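Local coordinates for enterobactin synthetase component F-related protein (Vibrio cholerae serotype O1, PDB 4OXI) that probably activates glycine with ATP as an adenylation enzyme of a lipopolysaccharide-modification pathway linked to antimicrobial peptide resistance, and is captured here with glycyl-adenosine-5'-phosphate, at residues 525-530 / 542-547; 115-118 / 123-126. One frame throughout, in Å; residues are numbered along the deposited sequence.

Contact 1. Residues 525-530 / 542-547; sequences DLWLSQ and KRWYAI
Two tryptophans, W527 and W544, join the helix and the last strand of the beta-alpha-beta unit made by strand 512-516, helix 524-531 and strand 543-546, in the small C-terminal part of this adenylation enzyme. Each side chain leaves its backbone toward the other segment, and the indoles meet through their six-membered rings. The closest approach is 3.6 Å, between CE3 of W527 and CE3 of W544. The ring planes are inclined by 39° and the centroids lie 5.6 Å apart, a geometry that is neither a stack nor edge-to-face. CB of W527 also sits over one face of the W544 ring, 4.1 Å from both CZ3 and CH2 of W544. W527 has CG anti to its carbonyl carbon (chi1 -65°), which swings the indole out toward the six-membered ring of W544. No hydrogen bond links the segments; the contact is apolar. On the far side of the strand, R543 NH1 donates to Y545 OH over 2.9 Å. Around the pair, W522 meets W527 edge-to-face and also touches W544, while helix 480-491 contributes V490 and T491 against W527 and V487 against W544. Strand 512-516, the parallel neighbour of 543-546, adds V516 against W527 and A514 against W544.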
loop_
_atom_site.group_PDB
_atom_site.type_symbol
_atom_site.label_atom_id
_atom_site.label_comp_id
_atom_site.label_asym_id
_atom_site.label_seq_id
_atom_site.Cartn_x
_atom_site.Cartn_y
_atom_site.Cartn_z
ATOM N N ASP A 525 26.441 -11.157 15.753
ATOM C CA ASP A 525 26.664 -11.453 14.333
ATOM C C ASP A 525 25.722 -12.555 13.874
ATOM O O ASP A 525 25.090 -12.456 12.819
ATOM C CB ASP A 525 28.107 -11.883 14.080
ATOM C CG ASP A 525 29.097 -10.778 14.374
ATOM O OD1 ASP A 525 29.989 -10.989 15.233
ATOM O OD2 ASP A 525 28.978 -9.698 13.747
ATOM N N LEU A 526 25.644 -13.611 14.674
ATOM C CA LEU A 526 24.771 -14.730 14.388
ATOM C C LEU A 526 23.296 -14.286 14.404
ATOM O O LEU A 526 22.523 -14.635 13.505
ATOM C CB LEU A 526 25.016 -15.845 15.403
ATOM C CG LEU A 526 24.129 -17.077 15.262
ATOM C CD1 LEU A 526 24.272 -17.665 13.868
ATOM C CD2 LEU A 526 24.472 -18.118 16.317
ATOM N N TRP A 527 22.926 -13.504 15.417
ATOM C CA TRP A 527 21.565 -12.984 15.562
ATOM C C TRP A 527 21.128 -12.186 14.346
ATOM O O TRP A 527 20.029 -12.383 13.829
ATOM C CB TRP A 527 21.485 -12.059 16.764
ATOM C CG TRP A 527 21.716 -12.732 18.070
ATOM C CD1 TRP A 527 21.736 -14.077 18.322
ATOM C CD2 TRP A 527 21.971 -12.084 19.318
ATOM N NE1 TRP A 527 21.976 -14.302 19.659
ATOM C CE2 TRP A 527 22.131 -13.092 20.291
ATOM C CE3 TRP A 527 22.076 -10.744 19.709
ATOM C CZ2 TRP A 527 22.382 -12.800 21.634
ATOM C CZ3 TRP A 527 22.334 -10.455 21.045
ATOM C CH2 TRP A 527 22.482 -11.479 21.988
ATOM N N LEU A 528 21.995 -11.269 13.923
ATOM C CA LEU A 528 21.755 -10.429 12.764
ATOM C C LEU A 528 21.564 -11.285 11.517
ATOM O O LEU A 528 20.638 -11.069 10.733
ATOM C CB LEU A 528 22.941 -9.491 12.565
ATOM C CG LEU A 528 22.799 -8.454 11.462
ATOM C CD1 LEU A 528 21.534 -7.650 11.701
ATOM C CD2 LEU A 528 24.014 -7.544 11.395
ATOM N N SER A 529 22.441 -12.267 11.350
ATOM C CA SER A 529 22.394 -13.153 10.194
ATOM C C SER A 529 21.063 -13.899 10.095
ATOM O O SER A 529 20.481 -14.002 9.018
ATOM C CB SER A 529 23.563 -14.141 10.237
ATOM O OG SER A 529 23.263 -15.302 9.490
ATOM N N GLN A 530 20.583 -14.413 11.221
ATOM C CA GLN A 530 19.305 -15.118 11.244
ATOM C C GLN A 530 18.072 -14.205 11.106
ATOM O O GLN A 530 17.112 -14.570 10.443
ATOM C CB GLN A 530 19.206 -15.999 12.490
ATOM C CG GLN A 530 20.230 -17.127 12.480
ATOM C CD GLN A 530 20.266 -17.908 13.779
ATOM O OE1 GLN A 530 19.481 -17.659 14.698
ATOM N NE2 GLN A 530 21.183 -18.863 13.862
ATOM N N LYS A 542 18.891 -2.465 14.159
ATOM C CA LYS A 542 20.184 -1.971 13.688
ATOM C C LYS A 542 21.169 -1.856 14.840
ATOM O O LYS A 542 22.371 -1.763 14.626
ATOM C CB LYS A 542 20.036 -0.593 13.022
ATOM C CG LYS A 542 19.068 -0.544 11.853
ATOM C CD LYS A 542 19.317 -1.702 10.899
ATOM C CE LYS A 542 18.273 -1.744 9.784
ATOM N NZ LYS A 542 18.158 -3.131 9.244
ATOM N N ARG A 543 20.650 -1.839 16.060
ATOM C CA ARG A 543 21.496 -1.789 17.246
ATOM C C ARG A 543 20.963 -2.745 18.296
ATOM O O ARG A 543 19.747 -2.879 18.472
ATOM C CB ARG A 543 21.537 -0.384 17.831
ATOM C CG ARG A 543 22.293 0.632 17.009
ATOM C CD ARG A 543 22.014 2.024 17.552
ATOM N NE ARG A 543 22.951 3.008 17.031
ATOM C CZ ARG A 543 23.966 3.507 17.728
ATOM N NH1 ARG A 543 24.172 3.113 18.983
ATOM N NH2 ARG A 543 24.772 4.403 17.171
ATOM N N TRP A 544 21.884 -3.395 18.995
ATOM C CA TRP A 544 21.559 -4.424 19.969
ATOM C C TRP A 544 22.194 -4.069 21.308
ATOM O O TRP A 544 23.366 -3.700 21.363
ATOM C CB TRP A 544 22.086 -5.764 19.471
ATOM C CG TRP A 544 21.512 -6.127 18.155
ATOM C CD1 TRP A 544 21.780 -5.538 16.951
ATOM C CD2 TRP A 544 20.557 -7.164 17.893
ATOM N NE1 TRP A 544 21.042 -6.143 15.956
ATOM C CE2 TRP A 544 20.287 -7.146 16.509
ATOM C CE3 TRP A 544 19.909 -8.109 18.691
ATOM C CZ2 TRP A 544 19.397 -8.038 15.913
ATOM C CZ3 TRP A 544 19.026 -8.994 18.094
ATOM C CH2 TRP A 544 18.780 -8.953 16.724
ATOM N N TYR A 545 21.415 -4.164 22.380
ATOM C CA TYR A 545 21.908 -3.857 23.717
ATOM C C TYR A 545 21.615 -5.023 24.667
ATOM O O TYR A 545 20.517 -5.602 24.645
ATOM C CB TYR A 545 21.282 -2.559 24.245
ATOM C CG TYR A 545 21.577 -1.334 23.393
ATOM C CD1 TYR A 545 22.616 -0.473 23.719
ATOM C CD2 TYR A 545 20.822 -1.042 22.262
ATOM C CE1 TYR A 545 22.899 0.648 22.947
ATOM C CE2 TYR A 545 21.101 0.074 21.479
ATOM C CZ TYR A 545 22.142 0.916 21.831
ATOM O OH TYR A 545 22.438 2.024 21.067
ATOM N N ALA A 546 22.620 -5.391 25.460
ATOM C CA ALA A 546 22.431 -6.325 26.565
ATOM C C ALA A 546 22.241 -5.475 27.817
ATOM O O ALA A 546 23.152 -4.742 28.226
ATOM C CB ALA A 546 23.635 -7.248 26.715
ATOM N N ILE A 547 21.050 -5.541 28.404
ATOM C CA ILE A 547 20.710 -4.648 29.505
ATOM C C ILE A 547 20.224 -5.482 30.689
ATOM O O ILE A 547 19.544 -6.493 30.499
ATOM C CB ILE A 547 19.655 -3.585 29.062
ATOM C CG1 ILE A 547 19.517 -2.467 30.101
ATOM C CG2 ILE A 547 18.300 -4.231 28.769
ATOM C CD1 ILE A 547 18.630 -1.316 29.641
#

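Contact 2. Residues 115-118 / 123-126; sequences WASY and TYIP
Helix 108-119 and strand 123-126 come closest at S117 and T123, whose CA atoms are 6.1 Å apart, near the short turn that leads from one to the other. They are the second and third elements of a beta-alpha-beta unit that starts with strand 99-102, and strand 123-126 lies parallel to that first strand, with Y124 also hydrogen-bonded through its backbone to A217 and I219 of strand 216-222. S117 carries the helix side of the contact. Its OG stands opposite the backbone N (chi1 169°), which directs the hydroxyl at the start of the strand, where it lies 3.5 Å from T123 N and 3.6 Å from Y124 N. Neither approach is a hydrogen bond, and across these two segments the hydroxyl meets the strand by contact alone. From the strand, Y124 points its CB at the helix and packs it 4.0 Å from S117 CB. T123 instead directs its side chain away, and OG1 is bonded to Y216 O and Q98 NE2, so it contributes to this contact chiefly through its backbone. Beyond the serine, the Y124 side chain touches I102 of the first strand and V270 of helix 268-279. With CG of Y124 between its backbone N and carbonyl carbon (chi1 81°), the phenol ring presents its edge to the serine: S117 OG lies near the ring plane, 4.1 Å from Y124 CD2.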
loop_
_atom_site.group_PDB
_atom_site.type_symbol
_atom_site.label_atom_id
_atom_site.label_comp_id
_atom_site.label_asym_id
_atom_site.label_seq_id
_atom_site.Cartn_x
_atom_site.Cartn_y
_atom_site.Cartn_z
ATOM N N TRP A 115 -2.514 -3.693 -14.883
ATOM C CA TRP A 115 -3.572 -3.300 -15.810
ATOM C C TRP A 115 -4.259 -4.544 -16.375
ATOM O O TRP A 115 -5.473 -4.576 -16.511
ATOM C CB TRP A 115 -2.992 -2.548 -16.996
ATOM C CG TRP A 115 -2.698 -1.134 -16.790
ATOM C CD1 TRP A 115 -2.156 -0.550 -15.683
ATOM C CD2 TRP A 115 -2.888 -0.087 -17.750
ATOM N NE1 TRP A 115 -2.004 0.811 -15.894
ATOM C CE2 TRP A 115 -2.447 1.115 -17.157
ATOM C CE3 TRP A 115 -3.387 -0.052 -19.055
ATOM C CZ2 TRP A 115 -2.490 2.339 -17.827
ATOM C CZ3 TRP A 115 -3.451 1.176 -19.716
ATOM C CH2 TRP A 115 -2.998 2.350 -19.101
ATOM N N ALA A 116 -3.468 -5.552 -16.725
ATOM C CA ALA A 116 -4.001 -6.784 -17.295
ATOM C C ALA A 116 -4.934 -7.446 -16.304
ATOM O O ALA A 116 -5.987 -7.960 -16.669
ATOM C CB ALA A 116 -2.854 -7.756 -17.656
ATOM N N SER A 117 -4.532 -7.457 -15.038
ATOM C CA SER A 117 -5.357 -8.095 -14.026
ATOM C C SER A 117 -6.644 -7.317 -13.813
ATOM O O SER A 117 -7.730 -7.907 -13.704
ATOM C CB SER A 117 -4.598 -8.227 -12.705
ATOM O OG SER A 117 -5.508 -8.602 -11.687
ATOM N N TYR A 118 -6.535 -5.993 -13.750
ATOM C CA TYR A 118 -7.729 -5.173 -13.578
ATOM C C TYR A 118 -8.694 -5.323 -14.769
ATOM O O TYR A 118 -9.887 -5.568 -14.586
ATOM C CB TYR A 118 -7.395 -3.680 -13.358
ATOM C CG TYR A 118 -8.675 -2.885 -13.292
ATOM C CD1 TYR A 118 -9.414 -2.843 -12.120
ATOM C CD2 TYR A 118 -9.185 -2.241 -14.417
ATOM C CE1 TYR A 118 -10.613 -2.160 -12.049
ATOM C CE2 TYR A 118 -10.392 -1.552 -14.359
ATOM C CZ TYR A 118 -11.103 -1.525 -13.174
ATOM O OH TYR A 118 -12.296 -0.847 -13.091
ATOM N N THR A 123 -7.076 -11.288 -10.081
ATOM C CA THR A 123 -6.563 -10.880 -8.770
ATOM C C THR A 123 -5.052 -10.832 -8.821
ATOM O O THR A 123 -4.412 -11.828 -9.189
ATOM C CB THR A 123 -6.929 -11.915 -7.682
ATOM O OG1 THR A 123 -8.316 -12.258 -7.781
ATOM C CG2 THR A 123 -6.635 -11.369 -6.287
ATOM N N TYR A 124 -4.459 -9.696 -8.455
ATOM C CA TYR A 124 -3.006 -9.647 -8.422
ATOM C C TYR A 124 -2.454 -9.632 -7.005
ATOM O O TYR A 124 -3.095 -9.140 -6.074
ATOM C CB TYR A 124 -2.428 -8.532 -9.308
ATOM C CG TYR A 124 -2.426 -7.126 -8.732
ATOM C CD1 TYR A 124 -1.343 -6.660 -7.984
ATOM C CD2 TYR A 124 -3.478 -6.243 -8.993
ATOM C CE1 TYR A 124 -1.325 -5.364 -7.474
ATOM C CE2 TYR A 124 -3.471 -4.937 -8.486
ATOM C CZ TYR A 124 -2.391 -4.513 -7.739
ATOM O OH TYR A 124 -2.370 -3.232 -7.255
ATOM N N ILE A 125 -1.263 -10.200 -6.858
ATOM C CA ILE A 125 -0.612 -10.335 -5.566
ATOM C C ILE A 125 0.824 -9.827 -5.679
ATOM O O ILE A 125 1.706 -10.527 -6.172
ATOM C CB ILE A 125 -0.593 -11.808 -5.134
ATOM C CG1 ILE A 125 -2.006 -12.401 -5.244
ATOM C CG2 ILE A 125 -0.049 -11.962 -3.695
ATOM C CD1 ILE A 125 -2.026 -13.893 -5.309
ATOM N N PRO A 126 1.066 -8.591 -5.241
ATOM C CA PRO A 126 2.430 -8.081 -5.396
ATOM C C PRO A 126 3.364 -8.730 -4.381
ATOM O O PRO A 126 2.986 -8.883 -3.220
ATOM C CB PRO A 126 2.275 -6.580 -5.102
ATOM C CG PRO A 126 1.070 -6.470 -4.228
ATOM C CD PRO A 126 0.147 -7.593 -4.659
#

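In the fold
From the N terminus, the chain first makes contact 2, where residues 115-118 and 123-126 close a short connection of four residues in the AMP-binding region of the enzyme, beside strand 99-102 of a parallel sheet. Contact 1 comes much later, bringing 525-530 back to 542-547 across eleven intervening residues. The two are in series along the chain, neither nesting nor crossing. Each joins the helix of a beta-alpha-beta unit to its following strand, but in separate sheets: a parallel one for contact 2, a mixed three-stranded one for contact 1. Their centres are 38 Å apart and their nearest atoms about 20 Å, so they do not touch.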